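PDB 3N7L: neurotoxin from Clostridium botulinum, which probably binds gangliosides on the surface of nerve cells through this receptor-binding domain, giving the botulinum toxin its hold on neurons. Local coordinates for residues Leu9-Lys14 with Phe42-Gly47; Glu71-Ser76 with Phe114-Asn119; Asn135-Asn140 with Asn275-Gly280; Leu374-Ile379 with Ser408-Thr413. One frame throughout, in Å; residues are numbered along the deposited sequence.

Contact 1: Leu9-Lys14 with Phe42-Gly47; sequences LSLQNK and FDFKLG
Leu11 and Asn13 of strand 7-14 meet Phe44 and the preceding loop residue Phe42 across one sheet of the lectin-like jelly-roll sandwich, partly through a water. Strands 7-14 and 44-47 both pair with strand 202-211 but not with each other; even the nearest alpha carbons, those of Asn13 and Phe42, are 6.1 Å apart. Toward the inside of the sandwich the gap is bridged by hydrophobic groups. Leu11 CD2 touches Phe44 CE2 at 4.1 Å, the methyl coming obliquely to the ring and the two side chains crossing at about a right angle. Leucine and phenylalanine suit this buried spot: Leu11 also packs on Phe183 of the second sheet, and Phe44 on Leu18 and Ile205. With its CG between the backbone N and the carbonyl carbon (chi1 61°), Phe44 carries its ring toward strand 7-14, and CD1 of Leu46 lies at the ring edge, in its plane. Nearer the surface the contact turns polar. Phe42 starts the segment in a left-handed backbone conformation; its CB faces Asn13, while its ring leads away into an exposed position. Phe42 O lies 3.2 Å from Asn13 CB, and a polar asparagine suits this partly exposed place beside a carbonyl. A water joins the two backbones beside this spot, accepting from Asn13 N at 3.2 Å and donating to Phe42 O at 3.0 Å.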
loop_
_atom_site.group_PDB
_atom_site.type_symbol
_atom_site.label_atom_id
_atom_site.label_comp_id
_atom_site.label_asym_id
_atom_site.label_seq_id
_atom_site.Cartn_x
_atom_site.Cartn_y
_atom_site.Cartn_z
ATOM N N LEU A 9 -21.555 7.157 -11.129
ATOM C CA LEU A 9 -21.548 7.100 -9.671
ATOM C C LEU A 9 -20.164 7.496 -9.197
ATOM O O LEU A 9 -19.156 7.018 -9.719
ATOM C CB LEU A 9 -21.882 5.697 -9.161
ATOM C CG LEU A 9 -21.760 5.534 -7.637
ATOM C CD1 LEU A 9 -22.683 6.521 -6.931
ATOM C CD2 LEU A 9 -22.108 4.108 -7.233
ATOM N N SER A 10 -20.119 8.381 -8.211
ATOM C CA SER A 10 -18.856 8.854 -7.665
ATOM C C SER A 10 -19.029 9.054 -6.169
ATOM O O SER A 10 -19.327 10.155 -5.711
ATOM C CB SER A 10 -18.463 10.174 -8.338
ATOM O OG SER A 10 -17.253 10.676 -7.806
ATOM N N LEU A 11 -18.857 7.977 -5.410
ATOM C CA LEU A 11 -19.010 8.036 -3.962
ATOM C C LEU A 11 -17.785 8.666 -3.317
ATOM O O LEU A 11 -16.709 8.067 -3.288
ATOM C CB LEU A 11 -19.233 6.632 -3.404
ATOM C CG LEU A 11 -19.415 6.495 -1.891
ATOM C CD1 LEU A 11 -20.566 7.380 -1.407
ATOM C CD2 LEU A 11 -19.676 5.032 -1.564
ATOM N N GLN A 12 -17.958 9.881 -2.807
ATOM C CA GLN A 12 -16.869 10.609 -2.173
ATOM C C GLN A 12 -17.263 11.236 -0.846
ATOM O O GLN A 12 -18.441 11.423 -0.549
ATOM C CB GLN A 12 -16.353 11.703 -3.106
ATOM C CG GLN A 12 -15.444 11.193 -4.198
ATOM C CD GLN A 12 -14.961 12.296 -5.109
ATOM O OE1 GLN A 12 -13.901 12.185 -5.728
ATOM N NE2 GLN A 12 -15.742 13.363 -5.213
ATOM N N ASN A 13 -16.250 11.556 -0.052
ATOM C CA ASN A 13 -16.440 12.184 1.246
ATOM C C ASN A 13 -16.168 13.671 1.067
ATOM O O ASN A 13 -15.034 14.068 0.826
ATOM C CB ASN A 13 -15.456 11.582 2.251
ATOM C CG ASN A 13 -15.374 12.361 3.548
ATOM O OD1 ASN A 13 -14.507 12.091 4.374
ATOM N ND2 ASN A 13 -16.271 13.325 3.738
ATOM N N LYS A 14 -17.217 14.481 1.168
ATOM C CA LYS A 14 -17.097 15.930 1.029
ATOM C C LYS A 14 -17.738 16.626 2.225
ATOM O O LYS A 14 -18.884 16.341 2.578
ATOM C CB LYS A 14 -17.772 16.404 -0.264
ATOM C CG LYS A 14 -16.809 16.768 -1.384
ATOM C CD LYS A 14 -16.042 15.564 -1.897
ATOM C CE LYS A 14 -14.925 15.983 -2.849
ATOM N NZ LYS A 14 -15.438 16.748 -4.021
ATOM N N PHE A 42 -9.320 10.931 2.691
ATOM C CA PHE A 42 -10.730 11.094 3.061
ATOM C C PHE A 42 -11.560 9.820 2.930
ATOM O O PHE A 42 -12.722 9.856 2.528
ATOM C CB PHE A 42 -11.372 12.195 2.211
ATOM C CG PHE A 42 -10.563 13.458 2.144
ATOM C CD1 PHE A 42 -9.887 13.802 0.981
ATOM C CD2 PHE A 42 -10.469 14.298 3.249
ATOM C CE1 PHE A 42 -9.126 14.967 0.914
ATOM C CE2 PHE A 42 -9.709 15.467 3.195
ATOM C CZ PHE A 42 -9.038 15.801 2.024
ATOM N N ASP A 43 -10.954 8.700 3.283
ATOM C CA ASP A 43 -11.602 7.397 3.219
ATOM C C ASP A 43 -12.651 7.233 4.316
ATOM O O ASP A 43 -12.701 8.017 5.266
ATOM C CB ASP A 43 -10.542 6.330 3.424
ATOM C CG ASP A 43 -9.810 6.512 4.744
ATOM O OD1 ASP A 43 -10.321 6.045 5.783
ATOM O OD2 ASP A 43 -8.740 7.156 4.748
ATOM N N PHE A 44 -13.507 6.229 4.166
ATOM C CA PHE A 44 -14.465 5.925 5.207
ATOM C C PHE A 44 -14.074 4.524 5.675
ATOM O O PHE A 44 -13.597 3.702 4.877
ATOM C CB PHE A 44 -15.929 6.022 4.723
ATOM C CG PHE A 44 -16.309 5.071 3.612
ATOM C CD1 PHE A 44 -16.757 3.784 3.898
ATOM C CD2 PHE A 44 -16.327 5.505 2.286
ATOM C CE1 PHE A 44 -17.230 2.945 2.885
ATOM C CE2 PHE A 44 -16.796 4.675 1.263
ATOM C CZ PHE A 44 -17.250 3.392 1.564
ATOM N N LYS A 45 -14.231 4.271 6.967
ATOM C CA LYS A 45 -13.845 2.992 7.543
ATOM C C LYS A 45 -15.002 2.177 8.112
ATOM O O LYS A 45 -15.869 2.709 8.811
ATOM C CB LYS A 45 -12.803 3.240 8.631
ATOM C CG LYS A 45 -12.286 1.997 9.330
ATOM C CD LYS A 45 -11.471 2.412 10.545
ATOM C CE LYS A 45 -10.902 1.220 11.284
ATOM N NZ LYS A 45 -10.150 1.663 12.491
ATOM N N LEU A 46 -14.993 0.883 7.803
ATOM C CA LEU A 46 -16.000 -0.069 8.259
ATOM C C LEU A 46 -15.288 -1.232 8.938
ATOM O O LEU A 46 -14.103 -1.459 8.699
ATOM C CB LEU A 46 -16.813 -0.601 7.074
ATOM C CG LEU A 46 -17.965 0.248 6.523
ATOM C CD1 LEU A 46 -17.472 1.631 6.171
ATOM C CD2 LEU A 46 -18.565 -0.430 5.296
ATOM N N GLY A 47 -16.005 -1.966 9.783
ATOM C CA GLY A 47 -15.401 -3.098 10.464
ATOM C C GLY A 47 -16.334 -4.290 10.544
ATOM O O GLY A 47 -17.548 -4.141 10.412
HETATM O O HOH W 1 -13.597 9.824 -0.306
#

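Contact 2: Glu71-Ser76 with Phe114-Asn119; sequences ESFSIS and FTLKQN
Phe73 and Ile75 project from one sheet of the jelly-roll sandwich and meet Phe114 and Leu116 from the other. The axes of strands 72-76 and 114-117 are 11.7 Å apart and run at 145° to one another, a separation that only side chains can span. Phe114 is the central bump: the CE2 and CZ atoms of its ring stand over the shallow groove between the ends of Phe73 and Ile75. Phe114 CE2 meets Ile75 CD1 at 3.8 Å, and the adjoining Phe114 CZ lies 4.4 Å from Phe73 CE1. The ring of Phe73 in turn is directed, edge first, at the notch between Phe114 and Leu116, where its CZ is 4.4 Å from Leu116 CD1. Long side chains suit both sides. Ile75 is drawn out to full length, with CD1 anti to CA (chi2 173°), so the methyl at its end makes the contact, and Phe114 reaches inward with CG anti to the backbone N (chi1 171°). Four buried, wholly apolar side chains thus pack end against end without any polar group to satisfy. Around them the sandwich core goes on: Ile147 of strand 143-150 and Ile126 of strand 122-129 touch Phe114, Phe208 of strand 202-211 packs on Ile75, and Leu172, in a loop, touches Leu116.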
loop_
_atom_site.group_PDB
_atom_site.type_symbol
_atom_site.label_atom_id
_atom_site.label_comp_id
_atom_site.label_asym_id
_atom_site.label_seq_id
_atom_site.Cartn_x
_atom_site.Cartn_y
_atom_site.Cartn_z
ATOM N N GLU A 71 -24.845 -3.549 -20.675
ATOM C CA GLU A 71 -23.937 -3.545 -21.810
ATOM C C GLU A 71 -22.495 -3.574 -21.320
ATOM O O GLU A 71 -21.886 -4.638 -21.240
ATOM C CB GLU A 71 -24.181 -2.316 -22.681
ATOM C CG GLU A 71 -25.568 -2.279 -23.288
ATOM C CD GLU A 71 -25.729 -1.158 -24.287
ATOM O OE1 GLU A 71 -25.572 0.019 -23.895
ATOM O OE2 GLU A 71 -26.012 -1.456 -25.468
ATOM N N SER A 72 -21.958 -2.403 -20.992
ATOM C CA SER A 72 -20.587 -2.289 -20.499
ATOM C C SER A 72 -20.527 -1.357 -19.298
ATOM O O SER A 72 -21.199 -0.323 -19.266
ATOM C CB SER A 72 -19.652 -1.746 -21.590
ATOM O OG SER A 72 -19.318 -2.738 -22.545
ATOM N N PHE A 73 -19.722 -1.722 -18.310
ATOM C CA PHE A 73 -19.572 -0.890 -17.132
ATOM C C PHE A 73 -18.279 -1.238 -16.410
ATOM O O PHE A 73 -17.732 -2.330 -16.581
ATOM C CB PHE A 73 -20.780 -1.045 -16.199
ATOM C CG PHE A 73 -20.912 -2.409 -15.583
ATOM C CD1 PHE A 73 -20.166 -2.757 -14.462
ATOM C CD2 PHE A 73 -21.791 -3.344 -16.120
ATOM C CE1 PHE A 73 -20.295 -4.017 -13.883
ATOM C CE2 PHE A 73 -21.927 -4.607 -15.551
ATOM C CZ PHE A 73 -21.177 -4.944 -14.430
ATOM N N SER A 74 -17.788 -0.290 -15.622
ATOM C CA SER A 74 -16.552 -0.473 -14.879
ATOM C C SER A 74 -16.719 0.030 -13.462
ATOM O O SER A 74 -17.403 1.025 -13.228
ATOM C CB SER A 74 -15.409 0.292 -15.549
ATOM O OG SER A 74 -15.126 -0.235 -16.826
ATOM N N ILE A 75 -16.089 -0.669 -12.526
ATOM C CA ILE A 75 -16.128 -0.313 -11.114
ATOM C C ILE A 75 -14.682 -0.079 -10.664
ATOM O O ILE A 75 -13.819 -0.935 -10.864
ATOM C CB ILE A 75 -16.744 -1.458 -10.277
ATOM C CG1 ILE A 75 -18.172 -1.738 -10.760
ATOM C CG2 ILE A 75 -16.741 -1.089 -8.798
ATOM C CD1 ILE A 75 -18.823 -2.956 -10.114
ATOM N N SER A 76 -14.405 1.078 -10.075
ATOM C CA SER A 76 -13.045 1.363 -9.629
ATOM C C SER A 76 -13.067 1.953 -8.230
ATOM O O SER A 76 -13.984 2.689 -7.883
ATOM C CB SER A 76 -12.354 2.346 -10.583
ATOM O OG SER A 76 -12.923 3.645 -10.485
ATOM N N PHE A 114 -15.021 -10.859 -7.640
ATOM C CA PHE A 114 -16.151 -10.127 -8.185
ATOM C C PHE A 114 -17.059 -11.171 -8.811
ATOM O O PHE A 114 -16.623 -11.974 -9.641
ATOM C CB PHE A 114 -15.687 -9.115 -9.242
ATOM C CG PHE A 114 -16.817 -8.466 -9.994
ATOM C CD1 PHE A 114 -17.231 -8.966 -11.223
ATOM C CD2 PHE A 114 -17.493 -7.377 -9.453
ATOM C CE1 PHE A 114 -18.305 -8.394 -11.907
ATOM C CE2 PHE A 114 -18.569 -6.795 -10.129
ATOM C CZ PHE A 114 -18.973 -7.307 -11.359
ATOM N N THR A 115 -18.323 -11.148 -8.407
ATOM C CA THR A 115 -19.300 -12.112 -8.888
ATOM C C THR A 115 -20.471 -11.487 -9.627
ATOM O O THR A 115 -21.051 -10.503 -9.178
ATOM C CB THR A 115 -19.876 -12.933 -7.710
ATOM O OG1 THR A 115 -18.806 -13.582 -7.017
ATOM C CG2 THR A 115 -20.864 -13.984 -8.213
ATOM N N LEU A 116 -20.805 -12.078 -10.766
ATOM C CA LEU A 116 -21.936 -11.655 -11.581
ATOM C C LEU A 116 -22.962 -12.741 -11.241
ATOM O O LEU A 116 -22.773 -13.903 -11.592
ATOM C CB LEU A 116 -21.543 -11.710 -13.063
ATOM C CG LEU A 116 -21.716 -10.477 -13.959
ATOM C CD1 LEU A 116 -21.461 -9.196 -13.177
ATOM C CD2 LEU A 116 -20.764 -10.594 -15.154
ATOM N N LYS A 117 -24.027 -12.376 -10.539
ATOM C CA LYS A 117 -25.024 -13.365 -10.137
ATOM C C LYS A 117 -26.331 -13.274 -10.924
ATOM O O LYS A 117 -27.133 -12.364 -10.709
ATOM C CB LYS A 117 -25.316 -13.211 -8.643
ATOM C CG LYS A 117 -26.184 -14.309 -8.046
ATOM C CD LYS A 117 -26.567 -13.958 -6.621
ATOM C CE LYS A 117 -27.254 -15.122 -5.930
ATOM N NZ LYS A 117 -26.319 -16.265 -5.770
ATOM N N GLN A 118 -26.556 -14.217 -11.832
ATOM C CA GLN A 118 -27.797 -14.174 -12.596
ATOM C C GLN A 118 -28.968 -14.632 -11.723
ATOM O O GLN A 118 -30.034 -14.026 -11.752
ATOM C CB GLN A 118 -27.694 -15.020 -13.866
ATOM C CG GLN A 118 -27.577 -16.494 -13.655
ATOM C CD GLN A 118 -27.687 -17.251 -14.961
ATOM O OE1 GLN A 118 -28.667 -17.107 -15.695
ATOM N NE2 GLN A 118 -26.678 -18.066 -15.260
ATOM N N ASN A 119 -28.772 -15.697 -10.949
ATOM C CA ASN A 119 -29.816 -16.176 -10.042
ATOM C C ASN A 119 -29.219 -16.949 -8.873
ATOM O O ASN A 119 -28.011 -17.190 -8.832
ATOM C CB ASN A 119 -30.870 -17.031 -10.773
ATOM C CG ASN A 119 -30.284 -18.243 -11.461
ATOM O OD1 ASN A 119 -29.547 -19.026 -10.860
ATOM N ND2 ASN A 119 -30.624 -18.415 -12.735
#

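Contact 3: Asn135-Asn140 with Asn275-Gly280; sequences NAAGYN and NDFNEG
Phe277 lays the CE1 corner of its ring against the methyl of Ala137, with Phe277 CE1 to Ala137 CB at 3.5 Å. The ring atoms next to that corner, Phe277 CD1 and CZ, each lie 4.1 Å from the same methyl, so the contact is centred on one carbon and comes in obliquely. The ring gets there because CG stands beside the backbone N, anti to the carbonyl carbon (chi1 -76°). A small side chain suits position 137, where the backbones come close: the alpha carbons of Ala137 and Asn275 are 5.1 Å apart, and the backbone of Asn275 passes alongside, its O 4.5 Å from Ala137 CB. This is a meeting of two domains, the lectin-like jelly roll giving the loop 135-140 and the beta-trefoil the loop 275-280. On the trefoil side Phe277 also rests on Ile250 and Met255, so that its ring bridges the two domains. On the jelly-roll side Ala137 is presented by a type I beta turn from Asn135 to Gly138, closed by Gly138 N to Asn135 O at 2.9 Å. Glycine fits the last place of the turn, since its phi of 102° would press a side chain against the preceding carbonyl. Asn140 then ties the loop back on itself: its ND2 donates to Ala137 O at 3.0 Å, the acceptor close to the Asn140 amide plane but the donor well above the carbonyl plane. The other end of that amide, Asn140 OD1, accepts from the backbone N of both Lys83 and Trp84, which fixes its rotation.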
loop_
_atom_site.group_PDB
_atom_site.type_symbol
_atom_site.label_atom_id
_atom_site.label_comp_id
_atom_site.label_asym_id
_atom_site.label_seq_id
_atom_site.Cartn_x
_atom_site.Cartn_y
_atom_site.Cartn_z
ATOM N N ASN A 135 3.581 -11.523 1.169
ATOM C CA ASN A 135 2.766 -10.791 2.137
ATOM C C ASN A 135 2.465 -11.676 3.333
ATOM O O ASN A 135 1.307 -11.881 3.688
ATOM C CB ASN A 135 1.458 -10.344 1.474
ATOM C CG ASN A 135 1.696 -9.455 0.269
ATOM O OD1 ASN A 135 1.916 -8.255 0.411
ATOM N ND2 ASN A 135 1.673 -10.044 -0.923
ATOM N N ALA A 136 3.517 -12.191 3.958
ATOM C CA ALA A 136 3.369 -13.085 5.101
ATOM C C ALA A 136 2.602 -12.470 6.261
ATOM O O ALA A 136 1.852 -13.166 6.945
ATOM C CB ALA A 136 4.743 -13.555 5.570
ATOM N N ALA A 137 2.788 -11.175 6.490
ATOM C CA ALA A 137 2.105 -10.494 7.581
ATOM C C ALA A 137 0.705 -10.040 7.176
ATOM O O ALA A 137 0.040 -9.310 7.915
ATOM C CB ALA A 137 2.931 -9.299 8.048
ATOM N N GLY A 138 0.264 -10.484 6.003
ATOM C CA GLY A 138 -1.048 -10.118 5.509
ATOM C C GLY A 138 -0.973 -9.036 4.444
ATOM O O GLY A 138 -0.056 -8.216 4.442
ATOM N N TYR A 139 -1.928 -9.040 3.523
ATOM C CA TYR A 139 -1.965 -8.032 2.469
ATOM C C TYR A 139 -2.758 -6.864 3.068
ATOM O O TYR A 139 -3.943 -6.701 2.789
ATOM C CB TYR A 139 -2.683 -8.594 1.242
ATOM C CG TYR A 139 -2.440 -7.813 -0.024
ATOM C CD1 TYR A 139 -1.349 -8.101 -0.847
ATOM C CD2 TYR A 139 -3.298 -6.781 -0.400
ATOM C CE1 TYR A 139 -1.122 -7.377 -2.022
ATOM C CE2 TYR A 139 -3.081 -6.051 -1.566
ATOM C CZ TYR A 139 -1.996 -6.353 -2.374
ATOM O OH TYR A 139 -1.801 -5.635 -3.532
ATOM N N ASN A 140 -2.098 -6.054 3.894
ATOM C CA ASN A 140 -2.774 -4.955 4.576
ATOM C C ASN A 140 -2.520 -3.566 4.005
ATOM O O ASN A 140 -2.673 -2.557 4.702
ATOM C CB ASN A 140 -2.389 -4.988 6.055
ATOM C CG ASN A 140 -2.265 -6.404 6.580
ATOM O OD1 ASN A 140 -3.146 -7.235 6.358
ATOM N ND2 ASN A 140 -1.173 -6.689 7.269
ATOM N N ASN A 275 4.117 -12.838 11.890
ATOM C CA ASN A 275 2.799 -12.335 12.236
ATOM C C ASN A 275 2.801 -10.810 12.329
ATOM O O ASN A 275 1.746 -10.181 12.255
ATOM C CB ASN A 275 2.253 -12.978 13.528
ATOM C CG ASN A 275 3.272 -13.044 14.641
ATOM O OD1 ASN A 275 3.894 -12.043 14.995
ATOM N ND2 ASN A 275 3.436 -14.234 15.217
ATOM N N ASP A 276 3.996 -10.228 12.442
ATOM C CA ASP A 276 4.179 -8.774 12.543
ATOM C C ASP A 276 5.555 -8.347 12.041
ATOM O O ASP A 276 6.375 -9.181 11.668
ATOM C CB ASP A 276 4.065 -8.319 14.000
ATOM C CG ASP A 276 2.639 -8.148 14.450
ATOM O OD1 ASP A 276 2.429 -7.895 15.655
ATOM O OD2 ASP A 276 1.727 -8.254 13.602
ATOM N N PHE A 277 5.800 -7.040 12.041
ATOM C CA PHE A 277 7.101 -6.506 11.643
ATOM C C PHE A 277 7.728 -5.849 12.867
ATOM O O PHE A 277 8.759 -5.178 12.773
ATOM C CB PHE A 277 6.964 -5.464 10.531
ATOM C CG PHE A 277 6.692 -6.049 9.180
ATOM C CD1 PHE A 277 5.404 -6.062 8.659
ATOM C CD2 PHE A 277 7.723 -6.612 8.437
ATOM C CE1 PHE A 277 5.145 -6.629 7.417
ATOM C CE2 PHE A 277 7.480 -7.186 7.190
ATOM C CZ PHE A 277 6.187 -7.195 6.678
ATOM N N ASN A 278 7.112 -6.070 14.022
ATOM C CA ASN A 278 7.578 -5.460 15.258
ATOM C C ASN A 278 8.722 -6.153 15.990
ATOM O O ASN A 278 8.530 -6.823 17.006
ATOM C CB ASN A 278 6.382 -5.249 16.186
ATOM C CG ASN A 278 5.356 -4.290 15.586
ATOM O OD1 ASN A 278 4.885 -4.494 14.466
ATOM N ND2 ASN A 278 5.016 -3.236 16.325
ATOM N N GLU A 279 9.926 -5.955 15.467
ATOM C CA GLU A 279 11.132 -6.522 16.046
ATOM C C GLU A 279 12.305 -5.616 15.680
ATOM O O GLU A 279 12.337 -5.032 14.596
ATOM C CB GLU A 279 11.349 -7.944 15.514
ATOM C CG GLU A 279 12.611 -8.620 16.022
ATOM C CD GLU A 279 12.559 -10.138 15.884
ATOM O OE1 GLU A 279 11.863 -10.637 14.968
ATOM O OE2 GLU A 279 13.224 -10.831 16.691
ATOM N N GLY A 280 13.254 -5.475 16.597
ATOM C CA GLY A 280 14.408 -4.641 16.333
ATOM C C GLY A 280 14.206 -3.164 16.614
ATOM O O GLY A 280 13.199 -2.754 17.179
#

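Contact 4: Leu374-Ile379 with Ser408-Thr413; sequences LGILSI and SLLEST
Leu409 fits against Ile376 and Ser378, joining a loop of the beta-trefoil to strand 373-384 of the same domain. The leucine's two methyls divide the work: Leu409 CD1 meets Ile376 CG2 at 4.0 Å, and Leu409 CD2 lies 4.0 Å from Ser378 OG. Ile376 and Ser378 both point toward the loop, and the branched isoleucine offers a second arm, its CD1 coming within 4.4 Å of Leu410 CA. CG1 is anti to the backbone N (chi1 -171°) and CD1 anti to CA (chi2 174°), which carries the arm past Leu409. Beyond this first shell, Phe364 of strand 359-366 touches both Ile376 and Leu410, and Tyr406 and Thr415 also pack on Ile376. Exposed Leu410 has its side chain about 5 Å from a bound glycerol, probably from the crystallisation liquor. Serine suits position 378 because a small hydroxyl can border the leucine and still find a polar partner: its OG is hydrogen-bonded to the hydroxyl of Ser414, which also bonds Ser412 OG. The loop presenting Leu409 has helical backbone angles over residues 408-410 and is closed by a bond from Ser412 N to Leu409 O at 2.9 Å.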
loop_
_atom_site.group_PDB
_atom_site.type_symbol
_atom_site.label_atom_id
_atom_site.label_comp_id
_atom_site.label_asym_id
_atom_site.label_seq_id
_atom_site.Cartn_x
_atom_site.Cartn_y
_atom_site.Cartn_z
ATOM N N LEU A 374 25.592 11.896 -4.133
ATOM C CA LEU A 374 26.942 11.338 -4.090
ATOM C C LEU A 374 26.929 9.818 -4.182
ATOM O O LEU A 374 27.948 9.202 -4.478
ATOM C CB LEU A 374 27.645 11.730 -2.789
ATOM C CG LEU A 374 27.884 13.215 -2.528
ATOM C CD1 LEU A 374 28.636 13.377 -1.215
ATOM C CD2 LEU A 374 28.679 13.814 -3.679
ATOM N N GLY A 375 25.782 9.208 -3.907
ATOM C CA GLY A 375 25.705 7.760 -3.959
ATOM C C GLY A 375 24.315 7.244 -3.653
ATOM O O GLY A 375 23.398 8.028 -3.423
ATOM N N ILE A 376 24.155 5.925 -3.650
ATOM C CA ILE A 376 22.853 5.335 -3.374
ATOM C C ILE A 376 22.954 4.333 -2.223
ATOM O O ILE A 376 23.996 3.711 -2.021
ATOM C CB ILE A 376 22.280 4.662 -4.655
ATOM C CG1 ILE A 376 20.828 4.244 -4.424
ATOM C CG2 ILE A 376 23.142 3.468 -5.064
ATOM C CD1 ILE A 376 20.151 3.714 -5.667
ATOM N N LEU A 377 21.876 4.198 -1.456
ATOM C CA LEU A 377 21.863 3.282 -0.319
ATOM C C LEU A 377 21.400 1.893 -0.730
ATOM O O LEU A 377 20.321 1.731 -1.293
ATOM C CB LEU A 377 20.940 3.805 0.796
ATOM C CG LEU A 377 20.868 2.926 2.060
ATOM C CD1 LEU A 377 22.238 2.878 2.730
ATOM C CD2 LEU A 377 19.841 3.486 3.032
ATOM N N SER A 378 22.222 0.893 -0.445
ATOM C CA SER A 378 21.875 -0.476 -0.766
ATOM C C SER A 378 22.098 -1.343 0.476
ATOM O O SER A 378 22.167 -0.834 1.596
ATOM C CB SER A 378 22.720 -0.979 -1.938
ATOM O OG SER A 378 22.220 -2.211 -2.430
ATOM N N ILE A 379 22.229 -2.646 0.270
ATOM C CA ILE A 379 22.412 -3.578 1.372
ATOM C C ILE A 379 23.263 -4.740 0.881
ATOM O O ILE A 379 23.278 -5.041 -0.307
ATOM C CB ILE A 379 21.028 -4.090 1.851
ATOM C CG1 ILE A 379 21.152 -4.901 3.137
ATOM C CG2 ILE A 379 20.389 -4.941 0.757
ATOM C CD1 ILE A 379 19.787 -5.211 3.763
ATOM N N SER A 408 24.151 0.840 -12.296
ATOM C CA SER A 408 23.539 -0.485 -12.300
ATOM C C SER A 408 22.616 -0.706 -11.107
ATOM O O SER A 408 21.598 -1.386 -11.225
ATOM C CB SER A 408 24.615 -1.570 -12.314
ATOM O OG SER A 408 25.378 -1.507 -13.506
ATOM N N LEU A 409 22.972 -0.134 -9.959
ATOM C CA LEU A 409 22.165 -0.276 -8.747
ATOM C C LEU A 409 20.875 0.522 -8.836
ATOM O O LEU A 409 19.890 0.227 -8.155
ATOM C CB LEU A 409 22.957 0.196 -7.525
ATOM C CG LEU A 409 23.926 -0.801 -6.896
ATOM C CD1 LEU A 409 24.690 -0.119 -5.785
ATOM C CD2 LEU A 409 23.152 -1.992 -6.348
ATOM N N LEU A 410 20.894 1.540 -9.684
ATOM C CA LEU A 410 19.748 2.410 -9.876
ATOM C C LEU A 410 18.482 1.620 -10.201
ATOM O O LEU A 410 17.367 2.076 -9.940
ATOM C CB LEU A 410 20.056 3.393 -11.003
ATOM C CG LEU A 410 19.357 4.748 -11.001
ATOM C CD1 LEU A 410 19.702 5.512 -9.726
ATOM C CD2 LEU A 410 19.804 5.534 -12.226
ATOM N N GLU A 411 18.657 0.428 -10.758
ATOM C CA GLU A 411 17.527 -0.413 -11.142
ATOM C C GLU A 411 17.342 -1.640 -10.261
ATOM O O GLU A 411 16.441 -2.445 -10.492
ATOM C CB GLU A 411 17.694 -0.870 -12.593
ATOM C CG GLU A 411 17.552 0.236 -13.616
ATOM C CD GLU A 411 16.201 0.912 -13.536
ATOM O OE1 GLU A 411 15.985 1.701 -12.592
ATOM O OE2 GLU A 411 15.346 0.641 -14.408
ATOM N N SER A 412 18.191 -1.782 -9.253
ATOM C CA SER A 412 18.114 -2.929 -8.365
ATOM C C SER A 412 17.098 -2.769 -7.234
ATOM O O SER A 412 16.976 -1.699 -6.640
ATOM C CB SER A 412 19.492 -3.206 -7.775
ATOM O OG SER A 412 19.448 -4.328 -6.915
ATOM N N THR A 413 16.371 -3.841 -6.937
ATOM C CA THR A 413 15.397 -3.808 -5.854
ATOM C C THR A 413 16.119 -3.771 -4.505
ATOM O O THR A 413 15.496 -3.570 -3.462
ATOM C CB THR A 413 14.460 -5.035 -5.890
ATOM O OG1 THR A 413 15.242 -6.231 -5.961
ATOM C CG2 THR A 413 13.525 -4.958 -7.090
#

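In the fold
The four contacts follow one another along the chain, each closing before the next opens, and none touches another. Contacts 1 and 2 belong to the jelly roll and reach a common sheet, their centres 21 Å apart; contact 1 joins parts of that sheet, whereas contact 2 spans from it to the opposing one. Contact 4 lies in the trefoil, with its centre about 39 Å from that of contact 1 and 44 Å from that of contact 2, across the middle of the chain. Contact 3 sits between the domains, 27 Å from contact 1 and 25 Å from contact 4, centre to centre. The bound glycerol lies beside contact 4.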